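Local coordinates for protein signal recognition particle receptor FtsY (Sulfolobus acidocaldarius, PDB 5L3S) that acts as the docking receptor of the signal recognition particle, pairing an N-terminal helical bundle with a nucleotide-binding domain of the P-loop fold, at residues N53-K58 and I71-K76; Y41-K46 and A259-Y264; R161-A166 and A172-S177; D89-I94 and K126-S131; R194-S199 and A229-R234. One frame throughout, in Å; residues are numbered along the deposited sequence.

Interaction 1: residues N53-K58 and I71-K76; sequences NNLIGK and INTLKK
Leu55 and Thr73, on two helices of the N-terminal bundle, reach toward each other tip to tip. The branch that leads from Leu55 is CD2, which stops 3.9 Å from Thr73 OG1. This is a van der Waals meeting of a methyl with a hydroxyl whose polar need is met within its own helix, by a hydrogen bond to Ile69 O one turn earlier.

Thr73 turns its two branches to different neighbours. With OG1 anti to the carbonyl carbon (chi1 -56°), the hydroxyl lies on the Leu55 side, while CG2 comes within 4.1 Å of Asn54 OD1. The asparagine and threonine side chains cross obliquely, and the Asn54 carboxamide oxygen only brushes the Thr73 methyl. CG of Asn54 stands trans to the backbone N (chi1 -177°), a torsion that turns OD1 to Thr73 CG2; Asn54 is exposed, whereas Leu55 beside it is buried.

The backbones stay well apart, 8.6 Å between Leu55 CA and Thr73 CA. Directly after Leu55 the chain leaves the helix in a type II turn, closed by Lys58 N to Leu55 O at 3.0 Å, with Gly57 at positive phi.

Helix 41-55 thus ends against helix 66-85. Leu55 also packs on Leu23 of helix 20-36, Thr73 on Leu51, and Leu74 next to Thr73 touches Leu30 of helix 20-36 and Phe295 of helix 287-295.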
# COMPACT_ATOMS: atom_id res chain seq x y z
N ASN B 53 14.02 -4.92 -29.56
CA ASN B 53 15.20 -5.62 -30.06
C ASN B 53 14.91 -7.02 -30.57
O ASN B 53 15.56 -7.49 -31.51
CB ASN B 53 16.28 -5.68 -28.99
CG ASN B 53 16.89 -4.33 -28.72
OD1 ASN B 53 17.10 -3.55 -29.64
ND2 ASN B 53 17.16 -4.05 -27.45
N ASN B 54 13.96 -7.69 -29.95
CA ASN B 54 13.57 -9.01 -30.44
C ASN B 54 12.88 -8.92 -31.79
O ASN B 54 12.95 -9.85 -32.59
CB ASN B 54 12.64 -9.70 -29.44
CG ASN B 54 12.27 -11.10 -29.88
OD1 ASN B 54 11.29 -11.30 -30.61
ND2 ASN B 54 13.05 -12.09 -29.45
N LEU B 55 12.22 -7.80 -32.07
CA LEU B 55 11.39 -7.71 -33.27
C LEU B 55 12.06 -7.01 -34.46
O LEU B 55 11.72 -7.30 -35.61
CB LEU B 55 10.04 -7.07 -32.95
CG LEU B 55 9.15 -7.95 -32.06
CD1 LEU B 55 7.91 -7.21 -31.59
CD2 LEU B 55 8.76 -9.23 -32.81
N ILE B 56 12.98 -6.09 -34.19
CA ILE B 56 13.66 -5.37 -35.26
C ILE B 56 14.41 -6.39 -36.10
O ILE B 56 15.32 -7.06 -35.61
CB ILE B 56 14.69 -4.34 -34.75
CG1 ILE B 56 14.02 -3.24 -33.93
CG2 ILE B 56 15.43 -3.70 -35.93
CD1 ILE B 56 12.88 -2.64 -34.63
N GLY B 57 13.99 -6.53 -37.35
CA GLY B 57 14.66 -7.45 -38.27
C GLY B 57 13.88 -8.72 -38.56
O GLY B 57 14.20 -9.44 -39.51
N LYS B 58 12.86 -8.99 -37.75
CA LYS B 58 12.03 -10.17 -37.95
C LYS B 58 11.07 -9.97 -39.12
O LYS B 58 10.58 -8.87 -39.35
CB LYS B 58 11.23 -10.51 -36.68
CG LYS B 58 12.08 -10.77 -35.45
CD LYS B 58 13.09 -11.88 -35.65
CE LYS B 58 13.77 -12.27 -34.34
NZ LYS B 58 14.88 -13.24 -34.56
N ILE B 71 1.98 -7.04 -29.63
CA ILE B 71 1.24 -7.29 -28.40
C ILE B 71 1.34 -8.76 -28.00
O ILE B 71 1.57 -9.08 -26.83
CB ILE B 71 -0.24 -6.87 -28.55
CG1 ILE B 71 -0.35 -5.35 -28.68
CG2 ILE B 71 -1.06 -7.36 -27.38
CD1 ILE B 71 -1.73 -4.85 -29.07
N ASN B 72 1.19 -9.65 -28.97
CA ASN B 72 1.30 -11.08 -28.67
C ASN B 72 2.70 -11.50 -28.26
O ASN B 72 2.87 -12.35 -27.39
CB ASN B 72 0.80 -11.93 -29.84
CG ASN B 72 -0.70 -11.95 -29.93
OD1 ASN B 72 -1.39 -11.54 -28.99
ND2 ASN B 72 -1.23 -12.41 -31.06
N THR B 73 3.71 -10.91 -28.90
CA THR B 73 5.10 -11.18 -28.52
C THR B 73 5.33 -10.75 -27.06
O THR B 73 5.99 -11.45 -26.29
CB THR B 73 6.10 -10.47 -29.46
OG1 THR B 73 5.83 -10.86 -30.81
CG2 THR B 73 7.53 -10.85 -29.13
N LEU B 74 4.78 -9.61 -26.68
CA LEU B 74 4.90 -9.14 -25.29
C LEU B 74 4.17 -10.04 -24.29
O LEU B 74 4.71 -10.35 -23.22
CB LEU B 74 4.43 -7.69 -25.15
CG LEU B 74 4.56 -7.14 -23.72
CD1 LEU B 74 6.02 -7.17 -23.29
CD2 LEU B 74 4.00 -5.72 -23.60
N LYS B 75 2.95 -10.44 -24.61
CA LYS B 75 2.18 -11.31 -23.73
C LYS B 75 2.92 -12.63 -23.54
O LYS B 75 2.97 -13.17 -22.43
CB LYS B 75 0.80 -11.60 -24.30
CG LYS B 75 -0.15 -10.41 -24.34
CD LYS B 75 -1.53 -10.89 -24.77
CE LYS B 75 -2.48 -9.73 -24.99
NZ LYS B 75 -3.84 -10.23 -25.37
N LYS B 76 3.50 -13.13 -24.62
CA LYS B 76 4.26 -14.37 -24.60
C LYS B 76 5.55 -14.23 -23.79
O LYS B 76 5.92 -15.13 -23.04
CB LYS B 76 4.54 -14.84 -26.03
CG LYS B 76 5.54 -15.98 -26.15
CD LYS B 76 5.07 -17.26 -25.47
CE LYS B 76 6.02 -18.41 -25.75
NZ LYS B 76 5.67 -19.66 -25.01

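Interaction 2: residues Y41-K46 and A259-Y264; sequences YEVTEK and ALSLAY
The phenol ring of Tyr264 is approached obliquely by two aliphatic groups of helix 41-46, Val43 CG1 and Lys46 CB. The valine methyl lies 4.2 Å from Tyr264 CD1, near the root of the ring. Farther out, Lys46 CB sits 3.7 Å from Tyr264 OH and is also close to CE1, so the two residues, one helical turn apart, cover successive parts of the same side chain. CG of Tyr264 lies trans to its backbone N (chi1 -171°), which carries the ring across to the other helix; there its hydroxyl is hydrogen-bonded to Asp50 OD2, a tie likely to restrict the swing of the ring.

Lys46 meets the ring with the aliphatic part of its side chain. Its extended methylenes slant past the tyrosine, CD touching near CE1, and the ammonium group moves off toward Glu265, with which it makes a long, weak ion pair.

Deeper in, Val43 presses on Ser261. Val43 CG2 is 3.6 Å from Ser261 OG, and CB and CG1 lie equally near, so the small hydroxyl rests against the whole isopropyl group. Here the backbones come nearest, with Val43 CA 6.2 Å from Ser261 CA. The segment axes pass 10.2 Å apart at a crossing angle of 69°.

This contact joins the N-terminal bundle to the nucleotide-binding domain. Leu230 of helix 228-239 touches both Val43 and Ser261, helix 20-36 covers Thr44, helix 66-85 packs on Leu260 and Ala263, and Phe290 of helix 287-295 reaches Ala259 and Leu260.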
# COMPACT_ATOMS: atom_id res chain seq x y z
N TYR B 41 8.63 2.20 -13.76
CA TYR B 41 9.11 2.86 -14.97
C TYR B 41 10.34 2.16 -15.54
O TYR B 41 10.43 1.90 -16.75
CB TYR B 41 9.44 4.33 -14.68
CG TYR B 41 9.67 5.16 -15.93
CD1 TYR B 41 8.68 5.99 -16.42
CD2 TYR B 41 10.88 5.09 -16.62
CE1 TYR B 41 8.89 6.76 -17.57
CE2 TYR B 41 11.10 5.84 -17.76
CZ TYR B 41 10.10 6.67 -18.23
OH TYR B 41 10.32 7.41 -19.37
N GLU B 42 11.29 1.88 -14.65
CA GLU B 42 12.57 1.31 -15.05
C GLU B 42 12.44 -0.11 -15.64
O GLU B 42 13.12 -0.46 -16.59
CB GLU B 42 13.54 1.33 -13.85
CG GLU B 42 13.86 2.74 -13.31
CD GLU B 42 12.74 3.37 -12.45
OE1 GLU B 42 11.88 2.63 -11.91
OE2 GLU B 42 12.72 4.61 -12.32
N VAL B 43 11.55 -0.91 -15.06
CA VAL B 43 11.31 -2.26 -15.55
C VAL B 43 10.52 -2.24 -16.86
O VAL B 43 10.82 -2.99 -17.79
CB VAL B 43 10.58 -3.11 -14.48
CG1 VAL B 43 10.13 -4.46 -15.06
CG2 VAL B 43 11.48 -3.30 -13.28
N THR B 44 9.52 -1.37 -16.92
CA THR B 44 8.75 -1.15 -18.15
C THR B 44 9.66 -0.80 -19.32
O THR B 44 9.54 -1.36 -20.41
CB THR B 44 7.69 -0.06 -17.94
OG1 THR B 44 6.65 -0.60 -17.12
CG2 THR B 44 7.10 0.41 -19.26
N GLU B 45 10.58 0.13 -19.10
CA GLU B 45 11.52 0.51 -20.15
C GLU B 45 12.39 -0.67 -20.64
O GLU B 45 12.56 -0.87 -21.84
CB GLU B 45 12.41 1.67 -19.70
CG GLU B 45 13.33 2.17 -20.79
CD GLU B 45 13.97 3.51 -20.46
OE1 GLU B 45 13.70 4.04 -19.35
OE2 GLU B 45 14.73 4.02 -21.31
N LYS B 46 12.93 -1.44 -19.70
CA LYS B 46 13.80 -2.56 -20.09
C LYS B 46 13.02 -3.62 -20.86
O LYS B 46 13.49 -4.14 -21.86
CB LYS B 46 14.46 -3.20 -18.86
CG LYS B 46 15.53 -2.35 -18.20
CD LYS B 46 15.94 -2.96 -16.86
CE LYS B 46 17.12 -2.23 -16.24
NZ LYS B 46 17.31 -2.64 -14.81
N ALA B 259 4.28 -8.05 -9.62
CA ALA B 259 4.56 -9.47 -9.94
C ALA B 259 5.58 -9.63 -11.07
O ALA B 259 6.50 -10.45 -10.99
CB ALA B 259 3.26 -10.19 -10.29
N LEU B 260 5.42 -8.84 -12.13
CA LEU B 260 6.34 -8.87 -13.26
C LEU B 260 7.71 -8.33 -12.87
O LEU B 260 8.74 -8.91 -13.22
CB LEU B 260 5.76 -8.06 -14.43
CG LEU B 260 6.59 -7.94 -15.71
CD1 LEU B 260 7.12 -9.31 -16.16
CD2 LEU B 260 5.76 -7.28 -16.81
N SER B 261 7.73 -7.21 -12.15
CA SER B 261 8.98 -6.59 -11.71
C SER B 261 9.81 -7.52 -10.82
O SER B 261 11.03 -7.59 -10.95
CB SER B 261 8.71 -5.26 -11.01
OG SER B 261 8.26 -4.30 -11.94
N LEU B 262 9.13 -8.22 -9.91
CA LEU B 262 9.76 -9.18 -9.01
C LEU B 262 10.46 -10.31 -9.78
O LEU B 262 11.61 -10.65 -9.49
CB LEU B 262 8.71 -9.79 -8.10
CG LEU B 262 8.23 -8.93 -6.94
CD1 LEU B 262 7.06 -9.63 -6.28
CD2 LEU B 262 9.38 -8.77 -5.98
N ALA B 263 9.75 -10.88 -10.74
CA ALA B 263 10.31 -11.94 -11.55
C ALA B 263 11.45 -11.41 -12.42
O ALA B 263 12.52 -12.00 -12.48
CB ALA B 263 9.24 -12.57 -12.41
N TYR B 264 11.21 -10.27 -13.07
CA TYR B 264 12.17 -9.73 -14.02
C TYR B 264 13.45 -9.25 -13.34
O TYR B 264 14.55 -9.57 -13.79
CB TYR B 264 11.53 -8.61 -14.86
CG TYR B 264 12.37 -8.13 -16.01
CD1 TYR B 264 13.28 -7.09 -15.86
CD2 TYR B 264 12.26 -8.72 -17.27
CE1 TYR B 264 14.05 -6.66 -16.92
CE2 TYR B 264 13.02 -8.29 -18.33
CZ TYR B 264 13.91 -7.27 -18.15
OH TYR B 264 14.67 -6.85 -19.22

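Interaction 3: residues R161-A166 and A172-S177; sequences RGKYGA and AFDAIS. With SO4 (sulfate ion), chain X.
The loop between strand 158-160 and helix 168-181 is tied back to that helix by a surface salt bridge between Lys163 and Asp174. Lys163 NZ donates to Asp174 OD2 at 2.9 Å, approaching on the syn side and 17° out of the carboxylate plane; OD1 is more distant, so the grip is one-sided. The lysine chain bends at its last two torsions (chi3 -77°), which brings NZ to the acid; the two side chains cross at about a right angle.

A second link runs through water. This molecule accepts from Lys163 N at 2.8 Å and donates to Asp174 OD2 at 2.7 Å, so one carboxylate oxygen receives both the side chain and, indirectly, the backbone of the same lysine.

Just before Lys163 in the chain, two successive amides hold a sulfate ion, probably from the crystallisation liquor: Arg161 N reaches O3 at 2.6 Å in a nearly straight bond, and Gly162 N reaches O1 at 2.7 Å with a more bent one. After Lys163 the chain makes a type II turn to Ala166.

Such a strand-loop-helix connection is a regular element of the parallel alpha/beta core of P-loop proteins; here it leaves the edge strand 158-160.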
# COMPACT_ATOMS: atom_id res chain seq x y z
N ARG B 161 1.26 -17.38 22.42
CA ARG B 161 1.50 -15.97 22.74
C ARG B 161 2.85 -15.75 23.42
O ARG B 161 3.36 -14.63 23.49
CB ARG B 161 0.38 -15.42 23.62
CG ARG B 161 -1.01 -15.62 23.04
CD ARG B 161 -2.01 -14.59 23.56
NE ARG B 161 -3.36 -15.15 23.70
CZ ARG B 161 -4.47 -14.43 23.75
NH1 ARG B 161 -4.42 -13.10 23.65
NH2 ARG B 161 -5.65 -15.03 23.89
N GLY B 162 3.43 -16.83 23.94
CA GLY B 162 4.69 -16.75 24.66
C GLY B 162 4.44 -16.33 26.10
O GLY B 162 3.31 -16.01 26.48
N LYS B 163 5.48 -16.34 26.92
CA LYS B 163 5.32 -15.92 28.31
C LYS B 163 5.08 -14.41 28.38
O LYS B 163 5.31 -13.70 27.40
CB LYS B 163 6.54 -16.34 29.13
CG LYS B 163 6.61 -17.85 29.32
CD LYS B 163 8.01 -18.31 29.70
CE LYS B 163 8.96 -18.32 28.50
NZ LYS B 163 9.09 -19.68 27.87
N TYR B 164 4.57 -13.93 29.51
CA TYR B 164 4.28 -12.51 29.68
C TYR B 164 5.52 -11.66 29.40
O TYR B 164 6.57 -11.88 30.00
CB TYR B 164 3.75 -12.23 31.09
CG TYR B 164 3.23 -10.82 31.26
CD1 TYR B 164 2.16 -10.36 30.52
CD2 TYR B 164 3.83 -9.95 32.17
CE1 TYR B 164 1.69 -9.08 30.66
CE2 TYR B 164 3.36 -8.66 32.32
CZ TYR B 164 2.29 -8.23 31.56
OH TYR B 164 1.81 -6.94 31.70
N GLY B 165 5.41 -10.73 28.45
CA GLY B 165 6.50 -9.83 28.12
C GLY B 165 7.57 -10.41 27.19
O GLY B 165 8.59 -9.76 26.94
N ALA B 166 7.36 -11.62 26.70
CA ALA B 166 8.32 -12.26 25.80
C ALA B 166 8.57 -11.45 24.53
O ALA B 166 7.65 -10.84 24.00
CB ALA B 166 7.83 -13.66 25.43
N ALA B 172 8.52 -17.20 19.17
CA ALA B 172 8.73 -18.16 18.08
C ALA B 172 9.39 -19.45 18.55
O ALA B 172 8.99 -20.55 18.15
CB ALA B 172 9.55 -17.51 16.94
N PHE B 173 10.40 -19.31 19.40
CA PHE B 173 11.07 -20.45 20.00
C PHE B 173 10.07 -21.36 20.74
O PHE B 173 10.09 -22.58 20.55
CB PHE B 173 12.19 -20.00 20.93
CG PHE B 173 12.99 -21.12 21.53
CD1 PHE B 173 14.11 -21.62 20.88
CD2 PHE B 173 12.62 -21.68 22.74
CE1 PHE B 173 14.85 -22.66 21.43
CE2 PHE B 173 13.36 -22.73 23.30
CZ PHE B 173 14.47 -23.22 22.64
N ASP B 174 9.20 -20.76 21.55
CA ASP B 174 8.20 -21.51 22.32
C ASP B 174 7.19 -22.19 21.41
O ASP B 174 6.78 -23.31 21.66
CB ASP B 174 7.45 -20.58 23.27
CG ASP B 174 8.26 -20.22 24.50
OD1 ASP B 174 9.44 -20.60 24.59
OD2 ASP B 174 7.69 -19.53 25.38
N ALA B 175 6.78 -21.49 20.36
CA ALA B 175 5.84 -22.02 19.39
C ALA B 175 6.40 -23.25 18.67
O ALA B 175 5.73 -24.26 18.54
CB ALA B 175 5.49 -20.95 18.36
N ILE B 176 7.64 -23.15 18.21
CA ILE B 176 8.30 -24.29 17.56
C ILE B 176 8.50 -25.47 18.50
O ILE B 176 8.28 -26.63 18.12
CB ILE B 176 9.63 -23.84 16.93
CG1 ILE B 176 9.35 -22.80 15.83
CG2 ILE B 176 10.43 -25.05 16.40
CD1 ILE B 176 10.58 -22.10 15.31
N SER B 177 8.89 -25.20 19.73
CA SER B 177 9.07 -26.27 20.72
C SER B 177 7.75 -27.00 20.97
O SER B 177 7.71 -28.24 21.07
CB SER B 177 9.61 -25.70 22.03
OG SER B 177 9.68 -26.73 23.02
S SO4 X . 0.99 -19.48 25.24
O1 SO4 X . 2.39 -19.16 24.93
O2 SO4 X . 0.82 -20.94 25.18
O3 SO4 X . 0.09 -18.84 24.28
O4 SO4 X . 0.66 -19.01 26.59
O HOH W 1 7.80 -16.87 25.54

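Interaction 4: residues D89-I94 and K126-S131; sequences DLIEKI and KKNNLS
Helix 114-127, which begins at what is probably the P-loop, ends in a Schellman motif, and the residues at this end, Asn128 and Leu130, pack on Ile91 and Ile94 of the short helix 90-96. The side chains of Ile91 and Asn128 cross at about a right angle. Ile91 CD1 comes to 3.2 Å from Asn128 ND2, a tight fit, while CG2 is 3.7 Å from Asn128 OD1. The contact is van der Waals; ND2 donates to Met124 O in the last turn of the preceding helix, which helps to set the amide's orientation.

The apolar half of the contact belongs to Leu130. Its CD1 touches two methyls from residues one turn apart, 4.2 Å from Ile91 CG2 and 4.2 Å from Ile94 CG2. Both isoleucines have CG2 trans to the backbone N, and each offers that methyl to the leucine.

Asp89 N-caps helix 90-96 through weak bonds from Ile91 N and Glu92 N to its OD2. At the other helix end, Asn129 with positive phi reverses the chain: Asn129 N bonds to Lys126 O at 3.0 Å and Leu130 N to Leu125 O.

Leu130 also touches Leu125, the apolar pair that goes with a Schellman ending, a classic helix stop; here it leads through Ser131 into strand 132-137 of the P-loop fold.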
# COMPACT_ATOMS: atom_id res chain seq x y z
N ASP B 89 4.74 -26.05 -5.74
CA ASP B 89 3.59 -25.62 -4.95
C ASP B 89 3.88 -25.78 -3.45
O ASP B 89 4.46 -26.78 -3.04
CB ASP B 89 2.37 -26.44 -5.34
CG ASP B 89 1.16 -26.12 -4.49
OD1 ASP B 89 0.59 -25.02 -4.64
OD2 ASP B 89 0.77 -26.98 -3.67
N LEU B 90 3.47 -24.80 -2.65
CA LEU B 90 3.84 -24.76 -1.24
C LEU B 90 3.30 -25.94 -0.45
O LEU B 90 3.98 -26.47 0.43
CB LEU B 90 3.39 -23.45 -0.59
CG LEU B 90 3.68 -23.33 0.91
CD1 LEU B 90 5.18 -23.44 1.17
CD2 LEU B 90 3.15 -22.03 1.46
N ILE B 91 2.07 -26.34 -0.74
CA ILE B 91 1.48 -27.46 -0.03
C ILE B 91 2.24 -28.75 -0.36
O ILE B 91 2.51 -29.56 0.52
CB ILE B 91 -0.02 -27.59 -0.34
CG1 ILE B 91 -0.77 -26.39 0.26
CG2 ILE B 91 -0.58 -28.89 0.22
CD1 ILE B 91 -2.04 -26.05 -0.47
N GLU B 92 2.62 -28.91 -1.63
CA GLU B 92 3.40 -30.08 -2.03
C GLU B 92 4.77 -30.04 -1.34
O GLU B 92 5.26 -31.08 -0.90
CB GLU B 92 3.54 -30.17 -3.56
CG GLU B 92 4.48 -31.28 -4.03
CD GLU B 92 4.75 -31.23 -5.52
OE1 GLU B 92 3.96 -30.60 -6.25
OE2 GLU B 92 5.76 -31.83 -5.96
N LYS B 93 5.35 -28.85 -1.23
CA LYS B 93 6.60 -28.64 -0.50
C LYS B 93 6.50 -29.12 0.94
O LYS B 93 7.36 -29.86 1.42
CB LYS B 93 6.97 -27.15 -0.45
CG LYS B 93 7.78 -26.60 -1.62
CD LYS B 93 8.17 -25.14 -1.33
CE LYS B 93 8.73 -24.41 -2.54
NZ LYS B 93 10.14 -24.81 -2.84
N ILE B 94 5.45 -28.69 1.63
CA ILE B 94 5.23 -29.09 3.02
C ILE B 94 5.01 -30.60 3.13
O ILE B 94 5.68 -31.27 3.91
CB ILE B 94 4.04 -28.35 3.65
CG1 ILE B 94 4.29 -26.84 3.63
CG2 ILE B 94 3.81 -28.85 5.07
CD1 ILE B 94 3.11 -26.02 4.08
N LYS B 126 -5.72 -25.98 6.61
CA LYS B 126 -6.78 -26.81 7.18
C LYS B 126 -7.53 -27.58 6.11
O LYS B 126 -7.83 -28.77 6.30
CB LYS B 126 -7.77 -25.98 7.99
CG LYS B 126 -7.27 -25.50 9.32
CD LYS B 126 -8.41 -25.42 10.33
CE LYS B 126 -9.46 -24.41 9.91
NZ LYS B 126 -10.70 -24.55 10.74
N LYS B 127 -7.84 -26.93 4.99
CA LYS B 127 -8.53 -27.58 3.88
C LYS B 127 -7.66 -28.67 3.24
O LYS B 127 -8.17 -29.59 2.59
CB LYS B 127 -8.91 -26.56 2.80
CG LYS B 127 -9.71 -25.37 3.30
CD LYS B 127 -11.19 -25.67 3.45
CE LYS B 127 -11.91 -24.51 4.12
NZ LYS B 127 -13.38 -24.75 4.20
N ASN B 128 -6.35 -28.55 3.40
CA ASN B 128 -5.43 -29.55 2.87
C ASN B 128 -5.03 -30.57 3.92
O ASN B 128 -4.07 -31.33 3.74
CB ASN B 128 -4.18 -28.87 2.28
CG ASN B 128 -4.44 -28.30 0.90
OD1 ASN B 128 -4.29 -28.99 -0.11
ND2 ASN B 128 -4.84 -27.03 0.85
N ASN B 129 -5.76 -30.58 5.03
CA ASN B 129 -5.54 -31.51 6.14
C ASN B 129 -4.17 -31.44 6.80
O ASN B 129 -3.61 -32.45 7.23
CB ASN B 129 -5.86 -32.95 5.70
CG ASN B 129 -7.28 -33.10 5.23
OD1 ASN B 129 -8.23 -32.93 6.00
ND2 ASN B 129 -7.45 -33.42 3.95
N LEU B 130 -3.62 -30.23 6.90
CA LEU B 130 -2.36 -30.01 7.60
C LEU B 130 -2.59 -29.28 8.92
O LEU B 130 -3.24 -28.25 8.94
CB LEU B 130 -1.40 -29.20 6.72
CG LEU B 130 -0.96 -29.97 5.47
CD1 LEU B 130 -0.30 -29.06 4.45
CD2 LEU B 130 -0.02 -31.09 5.86
N SER B 131 -2.08 -29.82 10.03
CA SER B 131 -2.24 -29.15 11.33
C SER B 131 -1.32 -27.92 11.44
O SER B 131 -0.24 -27.87 10.83
CB SER B 131 -2.03 -30.12 12.50
OG SER B 131 -0.74 -30.72 12.47

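Interaction 5: residues R194-S199 and A229-R234; sequences RMHIDS and ALEQAR
Gln232 CA sits over one face of the His196 imidazole, 4.0 Å from the ring centroid and only 7° off the normal, a CH-pi contact made by the helix backbone itself. On the same side of the ring, Gln232 CG lies 3.6 Å from His196 CE1. Glu231 completes this first shell: its carbonyl O approaches His196 CD2 obliquely at 3.9 Å, and its CG lies 4.1 Å from His196 NE2.

In the next shell, hydrogen bonds and a ring stack hold these groups. His196 NE2 is hydrogen-bonded to a polar side chain of the partner protein chain, and the His196 and His235 rings pack edge-to-face. His235 also binds Glu231 OE2 through its NE2, while Gln232 NE2 is held by Asp228 OD2. On the loop side, the first torsion of His196 (chi1 47°), with CG between backbone N and carbonyl carbon, turns a face of the ring to helix 228-239, and the residue stands within a type I turn closed by Asp198 N to Met195 O at 3.0 Å.

The contact brings the loop from strand 186-191 to helix 199-212 against helix 228-239. Behind that helix, Ala233 packs on Leu219 and Leu221 of strand 216-222 and on Leu262 and Leu266 of helix 258-266.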
# COMPACT_ATOMS: atom_id res chain seq x y z
N ARG B 194 7.56 -3.47 9.72
CA ARG B 194 8.83 -2.78 9.88
C ARG B 194 9.24 -2.23 8.53
O ARG B 194 8.99 -2.86 7.50
CB ARG B 194 9.91 -3.73 10.44
CG ARG B 194 10.45 -4.79 9.45
CD ARG B 194 11.12 -5.96 10.21
NE ARG B 194 10.10 -6.65 10.98
CZ ARG B 194 10.17 -6.91 12.28
NH1 ARG B 194 11.24 -6.58 12.99
NH2 ARG B 194 9.14 -7.50 12.86
N MET B 195 9.84 -1.04 8.52
CA MET B 195 10.40 -0.51 7.28
C MET B 195 11.68 -1.25 6.91
O MET B 195 12.49 -1.59 7.77
CB MET B 195 10.69 0.99 7.40
CG MET B 195 9.46 1.88 7.45
SD MET B 195 8.44 1.73 5.96
CE MET B 195 9.70 1.67 4.72
N HIS B 196 11.86 -1.48 5.62
CA HIS B 196 13.04 -2.14 5.11
C HIS B 196 14.32 -1.35 5.39
O HIS B 196 15.41 -1.92 5.36
CB HIS B 196 12.87 -2.43 3.61
CG HIS B 196 12.37 -1.25 2.82
ND1 HIS B 196 11.13 -0.69 3.04
CD2 HIS B 196 12.94 -0.54 1.82
CE1 HIS B 196 10.95 0.32 2.20
NE2 HIS B 196 12.04 0.43 1.45
N ILE B 197 14.20 -0.05 5.68
CA ILE B 197 15.36 0.78 5.97
C ILE B 197 15.54 1.05 7.47
O ILE B 197 16.40 1.83 7.88
CB ILE B 197 15.30 2.15 5.24
CG1 ILE B 197 13.98 2.87 5.55
CG2 ILE B 197 15.50 1.96 3.73
CD1 ILE B 197 13.91 4.28 5.01
N ASP B 198 14.73 0.40 8.30
CA ASP B 198 14.85 0.54 9.75
C ASP B 198 15.86 -0.50 10.24
O ASP B 198 15.51 -1.67 10.40
CB ASP B 198 13.48 0.32 10.39
CG ASP B 198 13.48 0.60 11.88
OD1 ASP B 198 14.51 0.43 12.55
OD2 ASP B 198 12.41 0.99 12.39
N SER B 199 17.10 -0.08 10.47
CA SER B 199 18.16 -1.02 10.83
C SER B 199 17.89 -1.81 12.11
O SER B 199 18.17 -3.00 12.17
CB SER B 199 19.50 -0.29 10.95
OG SER B 199 20.05 -0.05 9.67
N ALA B 229 7.03 -0.73 -3.90
CA ALA B 229 6.92 -2.16 -3.64
C ALA B 229 8.17 -2.92 -4.12
O ALA B 229 8.67 -3.83 -3.45
CB ALA B 229 5.64 -2.72 -4.26
N LEU B 230 8.67 -2.54 -5.29
CA LEU B 230 9.90 -3.12 -5.81
C LEU B 230 11.08 -2.74 -4.92
O LEU B 230 11.97 -3.55 -4.67
CB LEU B 230 10.15 -2.72 -7.27
CG LEU B 230 11.42 -3.30 -7.92
CD1 LEU B 230 11.38 -4.84 -7.90
CD2 LEU B 230 11.67 -2.77 -9.34
N GLU B 231 11.09 -1.50 -4.44
CA GLU B 231 12.14 -1.07 -3.53
C GLU B 231 12.12 -1.85 -2.21
O GLU B 231 13.16 -2.25 -1.71
CB GLU B 231 12.06 0.44 -3.27
CG GLU B 231 13.21 0.98 -2.43
CD GLU B 231 14.49 1.15 -3.23
OE1 GLU B 231 14.47 0.90 -4.46
OE2 GLU B 231 15.51 1.55 -2.63
N GLN B 232 10.93 -2.07 -1.67
CA GLN B 232 10.76 -2.94 -0.49
C GLN B 232 11.32 -4.35 -0.76
O GLN B 232 12.07 -4.91 0.04
CB GLN B 232 9.28 -3.06 -0.10
CG GLN B 232 8.64 -1.77 0.42
CD GLN B 232 7.13 -1.88 0.49
OE1 GLN B 232 6.58 -2.97 0.69
NE2 GLN B 232 6.45 -0.76 0.32
N ALA B 233 10.93 -4.92 -1.88
CA ALA B 233 11.40 -6.25 -2.25
C ALA B 233 12.92 -6.34 -2.40
O ALA B 233 13.51 -7.33 -1.98
CB ALA B 233 10.71 -6.70 -3.53
N ARG B 234 13.53 -5.32 -3.02
CA ARG B 234 14.99 -5.31 -3.22
C ARG B 234 15.76 -5.24 -1.90
O ARG B 234 16.70 -5.99 -1.67
CB ARG B 234 15.43 -4.11 -4.06
CG ARG B 234 15.15 -4.20 -5.54
CD ARG B 234 15.76 -2.99 -6.22
NE ARG B 234 15.43 -2.91 -7.64
CZ ARG B 234 16.04 -3.59 -8.60
NH1 ARG B 234 17.03 -4.43 -8.31
NH2 ARG B 234 15.67 -3.42 -9.86

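Overall arrangement
Interactions 1 and 2 share helix 41-55, their centres about 17 Å apart, and run from the N-terminal bundle to its junction with the nucleotide-binding domain. Interaction 2 passes directly into interaction 5, where Leu262 CD2 lies 3.5 Å from Ala233 CB and Val43 CG2 lies 4.0 Å from Leu230 CD2. Interaction 5 is near the ligand: the His196 side chain is about 9 Å from a bound phosphoaminophosphonic acid-guanylate ester, and the other protein chain also reaches interaction 5. Interactions 3 and 4 lie away from this junction, their centres about 24 Å apart. The longest separation, about 54 Å between the centres of interactions 1 and 3, spans the elongated molecule.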